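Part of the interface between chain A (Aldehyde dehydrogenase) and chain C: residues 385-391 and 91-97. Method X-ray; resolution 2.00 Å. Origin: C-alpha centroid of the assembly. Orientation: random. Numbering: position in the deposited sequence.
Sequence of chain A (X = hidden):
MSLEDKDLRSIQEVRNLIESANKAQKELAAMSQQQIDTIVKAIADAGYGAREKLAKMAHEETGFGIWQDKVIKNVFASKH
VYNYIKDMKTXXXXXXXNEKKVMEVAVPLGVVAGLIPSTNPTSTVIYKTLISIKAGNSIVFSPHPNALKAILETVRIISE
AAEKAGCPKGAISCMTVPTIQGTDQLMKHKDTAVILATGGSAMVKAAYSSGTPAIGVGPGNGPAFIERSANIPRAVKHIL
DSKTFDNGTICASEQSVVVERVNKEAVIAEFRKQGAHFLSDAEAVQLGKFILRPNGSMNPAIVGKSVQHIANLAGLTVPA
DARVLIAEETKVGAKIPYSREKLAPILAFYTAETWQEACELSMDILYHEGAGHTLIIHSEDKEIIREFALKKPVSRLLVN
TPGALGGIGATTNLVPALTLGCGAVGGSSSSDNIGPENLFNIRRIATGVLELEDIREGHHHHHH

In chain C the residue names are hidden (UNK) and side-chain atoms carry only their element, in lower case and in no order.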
# COMPACT_ATOMS: atom_id res chain seq x y z
N ILE A 385 26.18 -11.43 -9.83
CA ILE A 385 24.89 -10.81 -10.08
C ILE A 385 23.82 -11.29 -9.10
O ILE A 385 23.09 -10.48 -8.52
CB ILE A 385 24.40 -11.04 -11.53
CG1 ILE A 385 25.23 -10.24 -12.55
CG2 ILE A 385 22.93 -10.63 -11.67
CD1 ILE A 385 25.16 -10.79 -13.96
N ARG A 386 23.74 -12.61 -8.90
CA ARG A 386 22.83 -13.21 -7.91
C ARG A 386 23.11 -12.72 -6.46
O ARG A 386 22.17 -12.53 -5.69
CB ARG A 386 22.88 -14.73 -7.99
CG ARG A 386 21.79 -15.43 -7.18
CD ARG A 386 22.08 -16.91 -7.02
NE ARG A 386 21.00 -17.58 -6.30
CZ ARG A 386 19.86 -18.00 -6.86
NH1 ARG A 386 19.63 -17.82 -8.16
NH2 ARG A 386 18.95 -18.60 -6.10
N GLU A 387 24.38 -12.52 -6.11
CA GLU A 387 24.75 -11.99 -4.79
C GLU A 387 24.24 -10.55 -4.63
O GLU A 387 23.72 -10.18 -3.58
CB GLU A 387 26.27 -12.02 -4.58
CG GLU A 387 26.87 -13.41 -4.43
CD GLU A 387 26.99 -13.88 -2.98
OE1 GLU A 387 26.00 -13.77 -2.22
OE2 GLU A 387 28.08 -14.37 -2.61
N PHE A 388 24.40 -9.76 -5.69
CA PHE A 388 23.87 -8.39 -5.75
C PHE A 388 22.33 -8.39 -5.67
O PHE A 388 21.73 -7.58 -4.94
CB PHE A 388 24.39 -7.66 -7.01
CG PHE A 388 25.73 -6.99 -6.80
CD1 PHE A 388 26.86 -7.73 -6.45
CD2 PHE A 388 25.86 -5.60 -6.93
CE1 PHE A 388 28.09 -7.12 -6.23
CE2 PHE A 388 27.10 -4.97 -6.70
CZ PHE A 388 28.22 -5.74 -6.34
N ALA A 389 21.72 -9.34 -6.38
CA ALA A 389 20.27 -9.54 -6.39
C ALA A 389 19.66 -9.79 -4.99
O ALA A 389 18.57 -9.31 -4.67
CB ALA A 389 19.92 -10.69 -7.33
N LEU A 390 20.38 -10.53 -4.17
CA LEU A 390 19.88 -10.94 -2.86
C LEU A 390 20.21 -9.94 -1.75
O LEU A 390 19.68 -10.03 -0.65
CB LEU A 390 20.44 -12.32 -2.52
CG LEU A 390 19.91 -13.55 -3.28
CD1 LEU A 390 20.83 -14.73 -3.08
CD2 LEU A 390 18.51 -13.89 -2.82
N LYS A 391 21.07 -8.97 -2.03
CA LYS A 391 21.67 -8.17 -0.97
C LYS A 391 21.59 -6.66 -1.10
O LYS A 391 21.45 -5.97 -0.09
CB LYS A 391 23.13 -8.62 -0.74
CG LYS A 391 23.23 -9.87 0.10
CD LYS A 391 24.67 -10.22 0.43
CE LYS A 391 24.73 -11.39 1.41
NZ LYS A 391 24.12 -12.66 0.88
N UNK C 91 10.72 -15.75 1.09
CA UNK C 91 12.09 -15.43 1.51
C UNK C 91 13.09 -15.62 0.36
O UNK C 91 13.13 -16.69 -0.27
c UNK C 91 11.64 -16.05 3.98
c UNK C 91 12.55 -16.28 2.76
c UNK C 91 14.07 -16.06 3.10
c UNK C 91 11.81 -14.72 4.70
N UNK C 92 13.88 -14.58 0.10
CA UNK C 92 14.95 -14.64 -0.91
C UNK C 92 14.40 -14.77 -2.31
O UNK C 92 13.32 -14.25 -2.60
N UNK C 93 15.13 -15.49 -3.17
CA UNK C 93 14.74 -15.67 -4.58
C UNK C 93 13.38 -16.35 -4.75
O UNK C 93 13.19 -17.49 -4.32
s UNK C 93 16.09 -14.80 -7.59
c UNK C 93 17.84 -14.64 -7.17
c UNK C 93 15.70 -16.41 -6.87
c UNK C 93 15.83 -16.45 -5.35
N UNK C 94 12.45 -15.64 -5.39
CA UNK C 94 11.11 -16.16 -5.62
C UNK C 94 10.90 -16.69 -7.04
O UNK C 94 10.37 -17.78 -7.24
c UNK C 94 8.69 -13.67 -3.83
c UNK C 94 9.84 -14.64 -3.86
c UNK C 94 10.05 -15.10 -5.31
c UNK C 94 9.56 -15.79 -2.93
N UNK C 95 11.32 -15.90 -8.03
CA UNK C 95 11.07 -16.21 -9.43
C UNK C 95 12.27 -15.85 -10.26
O UNK C 95 12.95 -14.87 -9.99
c UNK C 95 8.56 -16.14 -9.99
n UNK C 95 8.47 -15.83 -13.25
c UNK C 95 7.57 -15.44 -10.92
c UNK C 95 9.87 -15.40 -9.95
c UNK C 95 7.42 -16.17 -12.26
N UNK C 96 12.53 -16.67 -11.28
CA UNK C 96 13.54 -16.35 -12.29
C UNK C 96 12.90 -16.56 -13.67
O UNK C 96 12.87 -17.67 -14.19
c UNK C 96 14.78 -17.23 -12.11
c UNK C 96 15.41 -17.12 -10.70
o UNK C 96 16.71 -18.54 -9.31
c UNK C 96 16.55 -18.08 -10.46
o UNK C 96 17.31 -18.36 -11.40
N UNK C 97 12.37 -15.48 -14.24
CA UNK C 97 11.83 -15.52 -15.61
C UNK C 97 13.00 -15.48 -16.58
O UNK C 97 13.66 -14.45 -16.72
o UNK C 97 8.82 -14.19 -17.10
c UNK C 97 10.02 -14.52 -17.13
o UNK C 97 10.55 -14.95 -18.18
c UNK C 97 10.85 -14.35 -15.85

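Chain A contributes one face of a helix to this contact, and chain C contributes a strand that runs nearly perpendicular to it, at 101° between their N-to-C directions and 8.7 Å at the closest approach of the axes.

Position 91 precedes the strand. Its side chain has four carbons, forked at the first, with one arm two carbons long, and it stays out of reach of the helix stretch. The beta branch with unequal arms identifies I91(C).

Position 92 has no side-chain atoms, and its backbone comes close to the helix: its CA lies 4.1 Å from CD2 of L390(A). A CB placed ideally on this residue would sit 3.9 Å from that same CD2, a close but not prohibitive distance. The bare CA marks a glycine, and the phi of 68° by itself favours the same assignment, G92(C).

At position 93 the side chain is an unbranched run of two carbons, a sulfur and a terminal carbon, and its CB points toward the helix. The terminal carbon lies over one face of the R386(A) guanidinium and near the side chains of A389(A) and L390(A). The thioether defines M93(C). Its chi angles, t, p and p, fold the chain so that CE is 3.8 Å from NH1 of R386(A). The same methyl, CE of M93(C), is 4.5 Å from CB of A389(A) and 4.5 Å from CD2 of L390(A), while the backbone N of M93(C) is 3.8 Å from CD2 of L390(A).

Position 94 carries four carbons forked at the second and is out of reach of the helix stretch; it is L94(C). Position 95, also out of reach, has four carbons in a row ending in nitrogen, as in K95(C).

Position 96 again directs its CB toward the helix. It has three carbons, the third bearing two oxygens, one of which meets NH1 of R386(A). This is E96(C). Its OE2 accepts a hydrogen bond from NH1 of R386(A) at 3.2 Å, nearly linear at 170° and part of a salt bridge.

Position 97 has two carbons, the second bearing two oxygens, and makes no contact with the helix stretch. The shorter acid is D97(C).

The contact joins a small apolar patch to one charged pair. M93(C) has the largest area covered by the other stretch, 75 Å², reaching A389(A), L390(A) and the guanidinium face. The CA-to-CB bond of R386(A) points sideways to the strand, but its extended chain brings the guanidinium nearer, and the carboxylate of E96(C) meets its edge near the plane. One cation thus packs against a methyl and pairs with an acid at once, and the two stretches together bury 217 Å².

Chain C (91-97) IGMLKED
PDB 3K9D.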